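Local coordinates for protein alkaline phosphatase D (Bacillus subtilis, PDB 2YEQ) that hydrolyses phosphate esters, acting as a phosphodiesterase and alkaline phosphatase through an active site that contains iron and calcium, at residues G130-T133 against A134-H137. Numbering follows the deposited sequence.
Sequences GYYT and AYKH
His137 N donates to Thr133 O at 3.1 Å with an N-H...O angle of 170°, a regular i-to-i+4 helical bond. One residue earlier, at the N-cap, Tyr132 O accepts from Tyr135 N at 2.9 Å (134° at the hydrogen) and only weakly from Lys136 N at 3.4 Å, consistent with a tight, 3-10-like first turn. A water bridges Tyr131 O, to which it donates at 2.7 Å, and Ala134 N, thus satisfying an amide of that turn.

Among side chains, Thr133 and His137 run alongside each other. With Thr133 CG2 anti to the backbone N and OG1 beside it (chi1 -43°), the methyl meets His137 NE2 at 3.7 Å, while that nitrogen is hydrogen-bonded to Ala467 O. Were His137 an alanine, Ala467 O would probably lose this partner and the Thr133 methyl its imidazole neighbour. Tyr132 CB lies at the edge of the Tyr135 ring, 4.1 Å from CD2; Tyr132 OH is hydrogen-bonded to Gln125 O and Tyr135 OH to Gln125 OE1.

This helix start, with the Tyr132 side chain about 11 Å from the bound iron(III), packs Thr133, Ala134 and His137 on Met459 of strand 451-459, whereas Tyr135 rests on Leu195 and Ala198 of helix 193-201.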
loop_
_atom_site.group_PDB
_atom_site.type_symbol
_atom_site.label_atom_id
_atom_site.label_comp_id
_atom_site.label_asym_id
_atom_site.label_seq_id
_atom_site.Cartn_x
_atom_site.Cartn_y
_atom_site.Cartn_z
ATOM N N GLY A 130 1.525 0.838 17.018
ATOM C CA GLY A 130 1.846 2.225 17.302
ATOM C C GLY A 130 0.772 3.169 16.847
ATOM O O GLY A 130 -0.236 2.753 16.276
ATOM N N TYR A 131 1.019 4.444 17.141
ATOM C CA TYR A 131 0.183 5.559 16.725
ATOM C C TYR A 131 0.527 5.949 15.302
ATOM O O TYR A 131 1.649 5.713 14.824
ATOM C CB TYR A 131 0.312 6.725 17.771
ATOM C CG TYR A 131 -0.268 6.252 19.085
ATOM C CD1 TYR A 131 -1.653 6.239 19.297
ATOM C CD2 TYR A 131 0.544 5.669 20.051
ATOM C CE1 TYR A 131 -2.201 5.732 20.475
ATOM C CE2 TYR A 131 0.013 5.147 21.209
ATOM C CZ TYR A 131 -1.364 5.177 21.415
ATOM O OH TYR A 131 -1.866 4.625 22.556
ATOM N N TYR A 132 -0.459 6.512 14.623
ATOM C CA TYR A 132 -0.374 6.944 13.240
ATOM C C TYR A 132 0.189 8.380 13.056
ATOM O O TYR A 132 -0.196 9.127 12.156
ATOM C CB TYR A 132 -1.743 6.805 12.572
ATOM C CG TYR A 132 -2.252 5.351 12.388
ATOM C CD1 TYR A 132 -1.419 4.241 12.562
ATOM C CD2 TYR A 132 -3.568 5.123 11.990
ATOM C CE1 TYR A 132 -1.911 2.928 12.383
ATOM C CE2 TYR A 132 -4.056 3.845 11.797
ATOM C CZ TYR A 132 -3.237 2.746 11.996
ATOM O OH TYR A 132 -3.769 1.486 11.782
ATOM N N THR A 133 1.185 8.699 13.853
ATOM C CA THR A 133 1.937 9.950 13.703
ATOM C C THR A 133 2.435 10.150 12.266
ATOM O O THR A 133 2.437 11.275 11.751
ATOM C CB THR A 133 3.114 9.937 14.645
ATOM O OG1 THR A 133 2.680 9.422 15.906
ATOM C CG2 THR A 133 3.734 11.362 14.811
ATOM N N ALA A 134 2.823 9.063 11.585
ATOM C CA ALA A 134 3.258 9.188 10.194
ATOM C C ALA A 134 2.240 9.906 9.336
ATOM O O ALA A 134 2.612 10.715 8.472
ATOM C CB ALA A 134 3.624 7.797 9.556
ATOM N N TYR A 135 0.951 9.608 9.535
ATOM C CA TYR A 135 -0.090 10.230 8.731
ATOM C C TYR A 135 -0.377 11.690 9.127
ATOM O O TYR A 135 -0.808 12.484 8.293
ATOM C CB TYR A 135 -1.379 9.417 8.773
ATOM C CG TYR A 135 -1.366 8.168 7.918
ATOM C CD1 TYR A 135 -1.106 8.249 6.562
ATOM C CD2 TYR A 135 -1.614 6.911 8.465
ATOM C CE1 TYR A 135 -1.092 7.129 5.759
ATOM C CE2 TYR A 135 -1.616 5.758 7.659
ATOM C CZ TYR A 135 -1.354 5.870 6.309
ATOM O OH TYR A 135 -1.342 4.785 5.462
ATOM N N LYS A 136 -0.158 12.028 10.381
ATOM C CA LYS A 136 -0.217 13.436 10.816
ATOM C C LYS A 136 0.787 14.229 10.004
ATOM O O LYS A 136 0.444 15.246 9.412
ATOM C CB LYS A 136 0.102 13.564 12.298
ATOM C CG LYS A 136 -0.185 14.963 12.849
ATOM C CD LYS A 136 0.181 15.048 14.310
ATOM C CE LYS A 136 -0.207 16.400 14.913
ATOM N NZ LYS A 136 -1.631 16.441 15.345
ATOM N N HIS A 137 2.025 13.734 9.939
ATOM C CA HIS A 137 3.056 14.360 9.103
ATOM C C HIS A 137 2.745 14.324 7.610
ATOM O O HIS A 137 2.968 15.323 6.904
ATOM C CB HIS A 137 4.432 13.737 9.374
ATOM C CG HIS A 137 4.924 13.951 10.771
ATOM N ND1 HIS A 137 5.164 15.211 11.293
ATOM C CD2 HIS A 137 5.210 13.073 11.760
ATOM C CE1 HIS A 137 5.604 15.091 12.534
ATOM N NE2 HIS A 137 5.637 13.803 12.847
HETATM O O HOH W 1 2.881 6.181 12.430
#